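Local coordinates for protein esterase (Uncultured bacterium, PDB 5EGN) that degrades N-acyl-homoserine lactones, the signal molecules of bacterial quorum sensing, and is classed as a carboxylesterase of the alpha/beta hydrolase fold, at residues V4-V9 and H71-V76; F40-T45 and E251-L256; L122-P127 and N194-L199; A152-E157 and Q245-S250; K166-F169 and S173-P176. The protein carries 2 engineered substitutions. One frame throughout, in Å; residues are numbered along the deposited sequence.

How the contacts relate
The five contacts are spread round an alpha/beta hydrolase. Contact 1 ties the hairpin at the outer edge of the sheet to helix 68-81. Contact 2 joins the loop before strand 47-51 to helix 249-257. Contact 4 uses the start of that same helix, and the two touch through Phe252 and Gln245. Contacts 3, 4 and 5 involve the helical insertion between strands 110-116 and 206-211. Along the chain contacts 1 and 2 cross, contact 1 closes before contacts 3, 4 and 5 open, and these three fall within the span of contact 2. The centres of contacts 1 and 4 are about 33 Å apart. Contacts 2, 4 and 5 reach the second subunit, so insertion and core share the dimer interface.

Contact 1 of 5, residues V4-V9 and H71-V76; sequences VENDGV and HADDVV
The flat groups of Asn6, Asp73 and Asp74 meet steeply. The Asn6 amide and the Asp73 carboxylate have planes 82° apart, and the two side chains cross at about a right angle. Asp74 OD1 stands above the Asn6 amide plane, 3.7 Å from Asn6 CG. The same oxygen is 3.5 Å from Asn6 CB. The end of the Asn6 amide lies beside the main-chain carbonyl and the carboxylate of Asp73.

Asn6 CG is anti to the backbone N (chi1 -154°), which carries the amide across to the helix. Its backbone closes a type I' turn with Val9. Asn6 N donates to Val9 O at 2.9 Å, and Val9 N returns a bond to Asn6 O at 3.0 Å. This is a tight hairpin between strands 3-6 and 9-16, at the edge of the sheet. Helix 68-81 packs beside it, and Ala77 of that helix also touches Asn6. With the amide cut back to an alanine, the Asp73 carbonyl is likely to lose its polar neighbour and a gap to open between turn and helix.

The helix side is acidic. Asp73 lies nearer the surface, with Asp7 in the same neighbourhood. The neutral amide of Asn6 thus sits among carboxylate and carbonyl oxygens. Asp74 OD2 forms a salt bridge with Arg54, which probably balances its negative charge.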
# COMPACT_ATOMS: atom_id res chain seq x y z
N VAL A 4 -11.44 5.17 14.39
CA VAL A 4 -12.73 5.25 15.06
C VAL A 4 -12.67 4.32 16.25
O VAL A 4 -11.93 3.35 16.24
CB VAL A 4 -13.92 4.86 14.17
CG1 VAL A 4 -15.16 5.62 14.60
CG2 VAL A 4 -13.63 5.12 12.71
N GLU A 5 -13.45 4.60 17.29
CA GLU A 5 -13.50 3.67 18.42
C GLU A 5 -14.84 2.94 18.44
O GLU A 5 -15.90 3.57 18.46
CB GLU A 5 -13.26 4.41 19.74
CG GLU A 5 -13.01 3.47 20.90
CD GLU A 5 -12.51 4.19 22.14
OE1 GLU A 5 -13.32 4.41 23.06
OE2 GLU A 5 -11.31 4.52 22.19
N ASN A 6 -14.78 1.62 18.42
CA ASN A 6 -15.98 0.82 18.55
C ASN A 6 -15.89 -0.04 19.80
O ASN A 6 -15.16 -1.03 19.84
CB ASN A 6 -16.20 -0.05 17.31
CG ASN A 6 -17.67 -0.40 17.09
OD1 ASN A 6 -18.21 -0.21 16.00
ND2 ASN A 6 -18.31 -0.92 18.13
N ASP A 7 -16.62 0.39 20.83
CA ASP A 7 -16.72 -0.33 22.10
C ASP A 7 -15.34 -0.53 22.73
O ASP A 7 -15.08 -1.55 23.37
CB ASP A 7 -17.42 -1.67 21.89
CG ASP A 7 -18.21 -2.11 23.12
OD1 ASP A 7 -17.84 -1.74 24.25
OD2 ASP A 7 -19.21 -2.85 22.94
N GLY A 8 -14.46 0.45 22.54
CA GLY A 8 -13.13 0.42 23.11
C GLY A 8 -12.07 -0.11 22.17
O GLY A 8 -10.89 -0.14 22.52
N VAL A 9 -12.47 -0.54 20.97
CA VAL A 9 -11.51 -1.06 20.00
C VAL A 9 -11.27 -0.08 18.86
O VAL A 9 -12.21 0.27 18.13
CB VAL A 9 -11.97 -2.41 19.42
CG1 VAL A 9 -10.95 -2.94 18.42
CG2 VAL A 9 -12.19 -3.42 20.54
N HIS A 71 -17.00 -7.29 13.11
CA HIS A 71 -16.27 -6.63 12.02
C HIS A 71 -17.18 -5.64 11.29
O HIS A 71 -16.80 -4.49 11.03
CB HIS A 71 -15.74 -7.66 11.02
CG HIS A 71 -14.47 -8.33 11.46
ND1 HIS A 71 -13.29 -7.64 11.66
CD2 HIS A 71 -14.18 -9.63 11.71
CE1 HIS A 71 -12.34 -8.48 12.02
NE2 HIS A 71 -12.86 -9.70 12.06
N ALA A 72 -18.39 -6.11 10.97
CA ALA A 72 -19.39 -5.29 10.31
C ALA A 72 -19.71 -4.05 11.13
O ALA A 72 -19.89 -2.96 10.59
CB ALA A 72 -20.64 -6.10 10.04
N ASP A 73 -19.78 -4.22 12.45
CA ASP A 73 -20.05 -3.09 13.34
C ASP A 73 -18.89 -2.11 13.33
O ASP A 73 -19.09 -0.90 13.41
CB ASP A 73 -20.34 -3.57 14.76
CG ASP A 73 -20.92 -2.47 15.64
OD1 ASP A 73 -21.28 -1.40 15.11
OD2 ASP A 73 -21.02 -2.68 16.87
N ASP A 74 -17.66 -2.62 13.23
CA ASP A 74 -16.49 -1.75 13.07
C ASP A 74 -16.64 -0.89 11.80
O ASP A 74 -16.43 0.33 11.83
CB ASP A 74 -15.20 -2.57 13.01
CG ASP A 74 -14.90 -3.27 14.32
OD1 ASP A 74 -15.41 -2.83 15.37
OD2 ASP A 74 -14.14 -4.27 14.31
N VAL A 75 -17.01 -1.55 10.70
CA VAL A 75 -17.27 -0.84 9.45
C VAL A 75 -18.34 0.24 9.62
O VAL A 75 -18.17 1.37 9.14
CB VAL A 75 -17.70 -1.80 8.33
CG1 VAL A 75 -17.97 -1.03 7.04
CG2 VAL A 75 -16.64 -2.87 8.10
N VAL A 76 -19.43 -0.10 10.30
CA VAL A 76 -20.51 0.85 10.53
C VAL A 76 -20.03 2.04 11.37
O VAL A 76 -20.46 3.17 11.15
CB VAL A 76 -21.73 0.19 11.22
CG1 VAL A 76 -22.81 1.22 11.52
CG2 VAL A 76 -22.29 -0.92 10.35

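Contact 2 of 5, residues F40-T45 and E251-L256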
# COMPACT_ATOMS: atom_id res chain seq x y z
N PHE A 40 -6.40 5.05 -4.89
CA PHE A 40 -6.18 6.41 -5.39
C PHE A 40 -6.78 6.70 -6.78
O PHE A 40 -7.26 7.81 -7.00
CB PHE A 40 -4.68 6.72 -5.37
CG PHE A 40 -4.07 6.59 -4.01
CD1 PHE A 40 -4.16 7.63 -3.10
CD2 PHE A 40 -3.42 5.43 -3.63
CE1 PHE A 40 -3.61 7.52 -1.83
CE2 PHE A 40 -2.86 5.31 -2.37
CZ PHE A 40 -2.96 6.36 -1.47
N PRO A 41 -6.73 5.73 -7.71
CA PRO A 41 -7.48 5.99 -8.95
C PRO A 41 -8.98 6.19 -8.71
O PRO A 41 -9.59 7.04 -9.34
CB PRO A 41 -7.23 4.73 -9.78
CG PRO A 41 -5.89 4.27 -9.33
CD PRO A 41 -5.85 4.55 -7.85
N PHE A 42 -9.55 5.42 -7.78
CA PHE A 42 -10.96 5.57 -7.46
C PHE A 42 -11.21 6.76 -6.54
O PHE A 42 -12.35 7.19 -6.37
CB PHE A 42 -11.50 4.29 -6.81
CG PHE A 42 -11.76 3.18 -7.79
CD1 PHE A 42 -12.93 3.16 -8.52
CD2 PHE A 42 -10.83 2.18 -8.00
CE1 PHE A 42 -13.18 2.14 -9.43
CE2 PHE A 42 -11.06 1.17 -8.90
CZ PHE A 42 -12.24 1.15 -9.62
N ALA A 43 -10.14 7.31 -5.97
CA ALA A 43 -10.25 8.51 -5.15
C ALA A 43 -10.44 9.74 -6.03
O ALA A 43 -10.78 10.82 -5.54
CB ALA A 43 -9.02 8.67 -4.27
N GLN A 44 -10.20 9.58 -7.33
CA GLN A 44 -10.37 10.67 -8.28
C GLN A 44 -11.84 10.91 -8.59
O GLN A 44 -12.24 12.04 -8.89
CB GLN A 44 -9.60 10.39 -9.57
CG GLN A 44 -8.11 10.18 -9.39
CD GLN A 44 -7.39 9.98 -10.71
OE1 GLN A 44 -6.81 8.93 -10.97
NE2 GLN A 44 -7.43 11.00 -11.56
N THR A 45 -12.64 9.85 -8.51
CA THR A 45 -14.05 9.93 -8.86
C THR A 45 -14.97 9.62 -7.69
O THR A 45 -16.16 9.91 -7.74
CB THR A 45 -14.39 8.97 -10.01
OG1 THR A 45 -13.95 7.64 -9.67
CG2 THR A 45 -13.71 9.41 -11.29
N GLU A 251 -7.37 -4.42 -14.66
CA GLU A 251 -8.58 -5.12 -15.09
C GLU A 251 -9.62 -5.16 -13.98
O GLU A 251 -10.82 -4.97 -14.24
CB GLU A 251 -8.24 -6.53 -15.56
CG GLU A 251 -7.43 -6.56 -16.85
CD GLU A 251 -7.19 -7.96 -17.36
OE1 GLU A 251 -8.07 -8.83 -17.14
OE2 GLU A 251 -6.13 -8.20 -17.97
N PHE A 252 -9.17 -5.39 -12.75
CA PHE A 252 -10.06 -5.30 -11.60
C PHE A 252 -10.64 -3.90 -11.50
O PHE A 252 -11.81 -3.72 -11.18
CB PHE A 252 -9.33 -5.66 -10.30
CG PHE A 252 -10.20 -5.60 -9.08
CD1 PHE A 252 -10.93 -6.71 -8.69
CD2 PHE A 252 -10.30 -4.44 -8.33
CE1 PHE A 252 -11.74 -6.67 -7.57
CE2 PHE A 252 -11.11 -4.39 -7.21
CZ PHE A 252 -11.83 -5.51 -6.83
N ASN A 253 -9.80 -2.90 -11.79
CA ASN A 253 -10.23 -1.51 -11.77
C ASN A 253 -11.31 -1.22 -12.81
O ASN A 253 -12.22 -0.43 -12.56
CB ASN A 253 -9.03 -0.58 -12.00
CG ASN A 253 -8.17 -0.41 -10.76
OD1 ASN A 253 -8.28 -1.18 -9.81
ND2 ASN A 253 -7.32 0.60 -10.77
N GLU A 254 -11.20 -1.85 -13.97
CA GLU A 254 -12.21 -1.71 -15.02
C GLU A 254 -13.51 -2.40 -14.62
O GLU A 254 -14.60 -1.88 -14.87
CB GLU A 254 -11.70 -2.29 -16.33
CG GLU A 254 -10.49 -1.57 -16.89
CD GLU A 254 -9.88 -2.29 -18.07
OE1 GLU A 254 -10.65 -2.86 -18.88
OE2 GLU A 254 -8.63 -2.31 -18.18
N LEU A 255 -13.38 -3.57 -14.00
CA LEU A 255 -14.54 -4.32 -13.54
C LEU A 255 -15.31 -3.54 -12.47
O LEU A 255 -16.54 -3.50 -12.49
CB LEU A 255 -14.10 -5.68 -12.99
CG LEU A 255 -15.19 -6.73 -12.78
CD1 LEU A 255 -15.93 -7.01 -14.07
CD2 LEU A 255 -14.56 -8.01 -12.24
N LEU A 256 -14.57 -2.92 -11.56
CA LEU A 256 -15.18 -2.12 -10.49
C LEU A 256 -15.72 -0.81 -11.05
O LEU A 256 -16.70 -0.27 -10.55
CB LEU A 256 -14.16 -1.85 -9.38
CG LEU A 256 -14.62 -1.01 -8.18
CD1 LEU A 256 -15.94 -1.51 -7.62
CD2 LEU A 256 -13.55 -1.02 -7.09
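Phe42 points its ring at helix 249-257, and the far end of the ring meets Leu256 and Asn253 in different ways. Leu256 lies over one face. Its CD2 is 3.9 Å from the centroid of the Phe42 ring and 24° off the ring normal, a CH-pi contact. Leu256 CG comes to 3.5 Å from Phe42 CZ. Leu256 CG is anti to its own backbone N (chi1 180°), which sends the branched end over the ring.

Asn253 approaches at the edge. Its main-chain O is 3.3 Å from Phe42 CZ, near the ring plane. Its side-chain OD1 is 3.8 Å from Phe42 CE2, also in that plane. The amide is turned 75° from the ring, so the two do not stack. Its rotation is fixed by neighbours, because ND2 donates to Phe37 O and OD1 accepts from Gln38 NE2. Pro41 CG adds a looser touch to Asn253 ND2 at 4.2 Å.

Trimming Phe42 to a serine is likely to leave the Leu256 methyl without a ring to rest on and to open a gap between loop and helix.

Pro41 meets Ala167 of the second subunit. The loop leads into strand 47-51, where Phe42 also packs on Val48. Leu256 also packs on Val90 of strand 87-92 and Leu114 of strand 110-116. The helix thus lies against the central sheet.

Contact 3 of 5, residues L122-P127 and N194-L199; sequences LGEGMP and NIKDRL
Glu124 and Lys196 reach toward each other from opposite directions. Glu124 CG sits between its backbone N and carbonyl carbon (chi1 60°), and the chain then runs straight out to the carboxylate. Lys196 is extended as far as CE and bends only at the last torsion (chi4 96°), which turns NZ toward Glu124 OE2. The two form a salt bridge. The modelled separation of Lys196 NZ and Glu124 OE2 is 2.3 Å, too short to trust at this resolution, so the exact distance is doubtful.

Asn194 stands next to the pair. Its ND2 is 3.4 Å from Glu124 OE2, and the amide is set nearly perpendicular to the carboxylate. The same ND2 also lies near Lys196 NZ, but both are donors and do not bond to each other.

The other end of the Asn194 amide orders the loop. Asn194 OD1 accepts from Lys196 N at 3.1 Å in a straight bond (167°), closing an Asx turn. That turn helps to set where the lysine chain starts. Asn194 O also accepts from Arg198 NH2 at 2.8 Å, with the carbonyl near the guanidinium plane. Ile195 CG2 lies over one face of that guanidinium. Ile195 also packs on Met100 and Leu104 of helix 94-105.

This is a surface ion pair. It joins the first turn of the helical insertion that follows strand 110-116 to the loop returning to strand 206-211. In alpha/beta hydrolases such an insertion commonly forms the cap, and the pair links its two ends.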
# COMPACT_ATOMS: atom_id res chain seq x y z
N LEU A 122 -17.05 -21.65 5.19
CA LEU A 122 -15.74 -21.94 4.61
C LEU A 122 -15.06 -23.11 5.30
O LEU A 122 -14.43 -23.95 4.65
CB LEU A 122 -14.84 -20.70 4.69
CG LEU A 122 -13.77 -20.55 3.62
CD1 LEU A 122 -14.41 -20.18 2.29
CD2 LEU A 122 -12.73 -19.53 4.03
N GLY A 123 -15.19 -23.17 6.62
CA GLY A 123 -14.53 -24.18 7.42
C GLY A 123 -14.88 -25.61 7.06
O GLY A 123 -14.01 -26.48 7.04
N GLU A 124 -16.15 -25.86 6.76
CA GLU A 124 -16.60 -27.22 6.46
C GLU A 124 -16.25 -27.61 5.02
O GLU A 124 -16.22 -28.79 4.68
CB GLU A 124 -18.11 -27.36 6.69
CG GLU A 124 -18.98 -26.45 5.85
CD GLU A 124 -20.45 -26.57 6.19
OE1 GLU A 124 -20.79 -27.27 7.16
OE2 GLU A 124 -21.27 -25.95 5.48
N GLY A 125 -15.96 -26.61 4.19
CA GLY A 125 -15.62 -26.83 2.80
C GLY A 125 -14.15 -27.15 2.58
O GLY A 125 -13.76 -27.64 1.52
N MET A 126 -13.33 -26.86 3.59
CA MET A 126 -11.91 -27.16 3.52
C MET A 126 -11.66 -28.62 3.88
O MET A 126 -12.43 -29.20 4.65
CB MET A 126 -11.12 -26.24 4.45
CG MET A 126 -11.34 -24.77 4.17
SD MET A 126 -10.38 -23.70 5.26
CE MET A 126 -9.48 -22.73 4.07
N PRO A 127 -10.60 -29.22 3.33
CA PRO A 127 -10.25 -30.60 3.68
C PRO A 127 -10.01 -30.75 5.17
O PRO A 127 -9.31 -29.92 5.75
CB PRO A 127 -8.97 -30.86 2.88
CG PRO A 127 -9.01 -29.89 1.76
CD PRO A 127 -9.68 -28.67 2.31
N ASN A 194 -21.51 -18.81 8.70
CA ASN A 194 -22.29 -19.53 7.71
C ASN A 194 -23.69 -18.93 7.54
O ASN A 194 -24.50 -18.96 8.46
CB ASN A 194 -22.39 -21.01 8.10
CG ASN A 194 -22.90 -21.88 6.97
OD1 ASN A 194 -23.74 -21.46 6.17
ND2 ASN A 194 -22.41 -23.11 6.91
N ILE A 195 -23.96 -18.39 6.35
CA ILE A 195 -25.26 -17.80 6.06
C ILE A 195 -25.86 -18.36 4.77
O ILE A 195 -26.53 -17.65 4.02
CB ILE A 195 -25.18 -16.26 5.94
CG1 ILE A 195 -24.21 -15.86 4.82
CG2 ILE A 195 -24.75 -15.65 7.26
CD1 ILE A 195 -24.48 -14.48 4.26
N LYS A 196 -25.63 -19.65 4.53
CA LYS A 196 -26.15 -20.32 3.34
C LYS A 196 -27.65 -20.15 3.17
O LYS A 196 -28.14 -19.94 2.06
CB LYS A 196 -25.81 -21.82 3.38
CG LYS A 196 -24.34 -22.15 3.17
CD LYS A 196 -24.10 -23.65 3.34
CE LYS A 196 -22.67 -24.03 2.98
NZ LYS A 196 -21.77 -24.11 4.16
N ASP A 197 -28.38 -20.22 4.28
CA ASP A 197 -29.84 -20.15 4.25
C ASP A 197 -30.35 -18.71 4.14
O ASP A 197 -31.51 -18.48 3.80
CB ASP A 197 -30.41 -20.81 5.50
CG ASP A 197 -29.70 -20.39 6.76
OD1 ASP A 197 -28.47 -20.18 6.71
OD2 ASP A 197 -30.36 -20.26 7.81
N ARG A 198 -29.47 -17.76 4.42
CA ARG A 198 -29.87 -16.36 4.49
C ARG A 198 -29.37 -15.54 3.30
O ARG A 198 -29.59 -14.33 3.23
CB ARG A 198 -29.37 -15.75 5.80
CG ARG A 198 -30.01 -16.35 7.05
CD ARG A 198 -29.30 -15.92 8.33
NE ARG A 198 -28.12 -16.72 8.61
CZ ARG A 198 -27.34 -16.55 9.68
NH1 ARG A 198 -27.61 -15.59 10.55
NH2 ARG A 198 -26.28 -17.32 9.86
N LEU A 199 -28.72 -16.21 2.35
CA LEU A 199 -28.15 -15.53 1.19
C LEU A 199 -29.22 -14.88 0.32
O LEU A 199 -29.00 -13.81 -0.25
CB LEU A 199 -27.32 -16.50 0.35
CG LEU A 199 -25.92 -16.84 0.86
CD1 LEU A 199 -25.39 -18.08 0.16
CD2 LEU A 199 -24.98 -15.67 0.66

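Contact 4 of 5, residues A152-E157 and Q245-S250; sequences ARSKRE and QLERPS
Ser154 and Glu247 bring their CA atoms to 6.2 Å, where helix 152-157 passes the break between helices 244-247 and 249-257. Arg248 is the first residue past helix 244-247 and the N-cap position of the next helix. Ser154 OG donates a hydrogen bond to Glu247 OE2. The modelled length between these two oxygens, 2.4 Å, is too short to be reliable.

Glu247 is buried, and several donors share its carboxylate. OE1 accepts from Gly241 N and Phe243 N, and Ser151 OG also bonds to OE2. Together these probably favour the charged form.

The contact joins the cap-like helical insertion to the segment that follows strand 233-237. In alpha/beta hydrolases the loop after this last strand commonly carries the catalytic histidine, and Glu247 OE1 binds main-chain N-H groups of that loop.

Toward the surface, two arginines come close. Arg153 NE lies 3.6 Å from Arg248 NH1, with the guanidinium planes 78° apart. Arg248 bends at its third torsion (chi3 69°), and its NE pairs with Glu251 OE2. That acid, and Glu157 further off, probably ease the crowding of like charge. Arg153 NH1 makes a long, weak ion pair with Asp239.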
# COMPACT_ATOMS: atom_id res chain seq x y z
N ALA A 152 -0.68 -19.66 -11.56
CA ALA A 152 0.64 -20.01 -12.05
C ALA A 152 1.27 -18.84 -12.79
O ALA A 152 2.46 -18.56 -12.64
CB ALA A 152 0.56 -21.23 -12.96
N ARG A 153 0.45 -18.14 -13.57
CA ARG A 153 0.88 -16.96 -14.31
C ARG A 153 1.36 -15.87 -13.35
O ARG A 153 2.33 -15.17 -13.62
CB ARG A 153 -0.26 -16.45 -15.19
CG ARG A 153 0.11 -15.31 -16.12
CD ARG A 153 -1.08 -14.98 -17.00
NE ARG A 153 -0.87 -13.79 -17.82
CZ ARG A 153 -1.03 -13.75 -19.14
NH1 ARG A 153 -1.40 -14.85 -19.79
NH2 ARG A 153 -0.82 -12.63 -19.80
N SER A 154 0.66 -15.74 -12.23
CA SER A 154 1.04 -14.78 -11.20
C SER A 154 2.33 -15.21 -10.50
O SER A 154 3.17 -14.37 -10.17
CB SER A 154 -0.08 -14.61 -10.17
OG SER A 154 -1.22 -14.00 -10.76
N LYS A 155 2.49 -16.51 -10.29
CA LYS A 155 3.72 -17.05 -9.72
C LYS A 155 4.90 -16.79 -10.65
O LYS A 155 6.04 -16.67 -10.20
CB LYS A 155 3.58 -18.55 -9.45
CG LYS A 155 2.59 -18.89 -8.36
CD LYS A 155 2.54 -20.39 -8.12
CE LYS A 155 1.51 -20.74 -7.06
NZ LYS A 155 1.48 -22.20 -6.76
N ARG A 156 4.61 -16.72 -11.94
CA ARG A 156 5.64 -16.48 -12.94
C ARG A 156 6.02 -15.00 -13.01
O ARG A 156 7.19 -14.64 -12.87
CB ARG A 156 5.17 -16.96 -14.32
CG ARG A 156 6.27 -16.99 -15.38
CD ARG A 156 5.70 -17.30 -16.76
NE ARG A 156 5.00 -16.15 -17.33
CZ ARG A 156 3.88 -16.24 -18.04
NH1 ARG A 156 3.32 -17.42 -18.26
NH2 ARG A 156 3.32 -15.14 -18.53
N GLU A 157 5.02 -14.14 -13.22
CA GLU A 157 5.28 -12.73 -13.49
C GLU A 157 5.30 -11.85 -12.24
O GLU A 157 5.98 -10.82 -12.22
CB GLU A 157 4.24 -12.20 -14.49
CG GLU A 157 4.28 -12.89 -15.85
CD GLU A 157 3.28 -12.32 -16.83
OE1 GLU A 157 2.48 -11.45 -16.43
OE2 GLU A 157 3.29 -12.74 -18.01
N GLN A 245 -7.14 -8.02 -7.39
CA GLN A 245 -6.79 -6.60 -7.31
C GLN A 245 -5.27 -6.39 -7.34
O GLN A 245 -4.80 -5.28 -7.58
CB GLN A 245 -7.38 -5.97 -6.04
CG GLN A 245 -6.62 -6.28 -4.76
CD GLN A 245 -7.09 -7.56 -4.10
OE1 GLN A 245 -7.11 -8.62 -4.71
NE2 GLN A 245 -7.48 -7.46 -2.83
N LEU A 246 -4.52 -7.46 -7.11
CA LEU A 246 -3.06 -7.39 -7.16
C LEU A 246 -2.49 -8.12 -8.37
O LEU A 246 -1.49 -7.70 -8.94
CB LEU A 246 -2.45 -7.97 -5.88
CG LEU A 246 -2.39 -7.04 -4.66
CD1 LEU A 246 -1.65 -7.72 -3.52
CD2 LEU A 246 -1.73 -5.73 -5.03
N GLU A 247 -3.13 -9.22 -8.76
CA GLU A 247 -2.65 -10.04 -9.87
C GLU A 247 -2.85 -9.34 -11.21
O GLU A 247 -1.95 -9.32 -12.05
CB GLU A 247 -3.34 -11.40 -9.86
CG GLU A 247 -2.98 -12.26 -8.65
CD GLU A 247 -3.61 -13.64 -8.70
OE1 GLU A 247 -4.38 -13.97 -7.77
OE2 GLU A 247 -3.33 -14.39 -9.65
N ARG A 248 -4.03 -8.76 -11.41
CA ARG A 248 -4.31 -7.96 -12.60
C ARG A 248 -5.07 -6.70 -12.21
O ARG A 248 -6.25 -6.57 -12.51
CB ARG A 248 -5.11 -8.77 -13.63
CG ARG A 248 -4.48 -10.10 -14.02
CD ARG A 248 -5.18 -10.73 -15.21
NE ARG A 248 -4.95 -9.98 -16.44
CZ ARG A 248 -3.87 -10.12 -17.20
NH1 ARG A 248 -2.92 -10.99 -16.86
NH2 ARG A 248 -3.74 -9.40 -18.31
N PRO A 249 -4.38 -5.75 -11.55
CA PRO A 249 -4.98 -4.57 -10.92
C PRO A 249 -5.84 -3.71 -11.84
O PRO A 249 -6.95 -3.35 -11.46
CB PRO A 249 -3.76 -3.78 -10.43
CG PRO A 249 -2.70 -4.81 -10.25
CD PRO A 249 -2.92 -5.78 -11.36
N SER A 250 -5.34 -3.37 -13.02
CA SER A 250 -6.06 -2.50 -13.95
C SER A 250 -7.38 -3.11 -14.42
O SER A 250 -8.39 -2.42 -14.55
CB SER A 250 -5.19 -2.15 -15.15
OG SER A 250 -4.18 -1.22 -14.80

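Contact 5 of 5, residues K166-F169 and S173-P176; sequences KAHF and SNFP
The packed part of this contact centres on His168 and Asn174. Asn174 ND2 donates to His168 O at 3.1 Å, with an N-H...O angle of 153°. The donor sits above the carbonyl plane, 35° out of it. Asn174 CG is anti to the backbone N (chi1 174°), which lays the amide alongside the imidazole edge. Asn174 ND2 is also 3.2 Å from His168 ND1, but the angle is too poor for a bond. The amide has further holds, since OD1 accepts from Asn31 ND2 and ND2 gives a weak bond to Ser29 O. On the imidazole, His168 NE2 is hydrogen-bonded to Tyr36 OH of the second subunit. Phe175 CB lies against the same carbonyl, 3.6 Å from His168 O.

The lighter part is the touch between the two phenylalanines. Phe175 CD2 is 3.9 Å from Phe169 CB. The Phe169 ring itself leads away from Phe175 and stacks on Phe142. Ser173, partly exposed, faces the second subunit, and its OG bonds to Gly17 N of that subunit.

The arrangement is a helix-loop-helix connection within the cap-like insertion. Asn174 ties the last part of helix 159-168 to the loop, and Pro176 takes the N-cap position of helix 177-185.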
# COMPACT_ATOMS: atom_id res chain seq x y z
N LYS A 166 2.80 -14.06 2.24
CA LYS A 166 3.47 -14.92 3.21
C LYS A 166 4.08 -14.09 4.32
O LYS A 166 4.23 -14.56 5.45
CB LYS A 166 4.54 -15.78 2.53
CG LYS A 166 4.02 -17.09 1.97
CD LYS A 166 5.15 -18.00 1.52
CE LYS A 166 4.63 -19.31 0.96
NZ LYS A 166 5.72 -20.22 0.53
N ALA A 167 4.43 -12.85 4.00
CA ALA A 167 4.99 -11.94 4.98
C ALA A 167 3.91 -11.41 5.93
O ALA A 167 4.19 -11.18 7.11
CB ALA A 167 5.67 -10.78 4.28
N HIS A 168 2.70 -11.24 5.42
CA HIS A 168 1.60 -10.67 6.20
C HIS A 168 1.30 -11.41 7.50
O HIS A 168 1.11 -10.79 8.54
CB HIS A 168 0.33 -10.60 5.35
CG HIS A 168 0.13 -9.30 4.65
ND1 HIS A 168 -0.01 -8.10 5.33
CD2 HIS A 168 0.04 -8.99 3.34
CE1 HIS A 168 -0.18 -7.12 4.47
NE2 HIS A 168 -0.15 -7.63 3.25
N PHE A 169 1.27 -12.74 7.45
CA PHE A 169 0.91 -13.51 8.64
C PHE A 169 2.12 -13.91 9.47
O PHE A 169 1.98 -14.48 10.55
CB PHE A 169 0.11 -14.76 8.26
CG PHE A 169 0.88 -15.78 7.47
CD1 PHE A 169 1.65 -16.74 8.11
CD2 PHE A 169 0.81 -15.80 6.09
CE1 PHE A 169 2.36 -17.68 7.39
CE2 PHE A 169 1.51 -16.74 5.36
CZ PHE A 169 2.29 -17.68 6.01
N SER A 173 3.31 -7.87 14.23
CA SER A 173 2.92 -6.47 14.29
C SER A 173 1.70 -6.21 13.42
O SER A 173 0.89 -5.33 13.71
CB SER A 173 4.08 -5.58 13.86
OG SER A 173 5.32 -6.11 14.28
N ASN A 174 1.57 -6.99 12.35
CA ASN A 174 0.45 -6.86 11.43
C ASN A 174 -0.66 -7.86 11.75
O ASN A 174 -1.84 -7.51 11.75
CB ASN A 174 0.92 -7.04 9.99
CG ASN A 174 -0.22 -7.06 8.99
OD1 ASN A 174 -0.77 -6.02 8.64
ND2 ASN A 174 -0.58 -8.25 8.52
N PHE A 175 -0.26 -9.09 12.02
CA PHE A 175 -1.21 -10.17 12.27
C PHE A 175 -0.66 -11.12 13.32
O PHE A 175 0.05 -12.07 12.99
CB PHE A 175 -1.52 -10.91 10.97
CG PHE A 175 -2.56 -11.98 11.11
CD1 PHE A 175 -3.89 -11.65 11.31
CD2 PHE A 175 -2.21 -13.32 11.01
CE1 PHE A 175 -4.85 -12.64 11.43
CE2 PHE A 175 -3.17 -14.31 11.12
CZ PHE A 175 -4.50 -13.97 11.33
N PRO A 176 -0.97 -10.87 14.60
CA PRO A 176 -0.48 -11.72 15.68
C PRO A 176 -1.21 -13.06 15.72
O PRO A 176 -2.30 -13.19 15.15
CB PRO A 176 -0.76 -10.90 16.93
CG PRO A 176 -1.92 -10.06 16.57
CD PRO A 176 -1.81 -9.76 15.10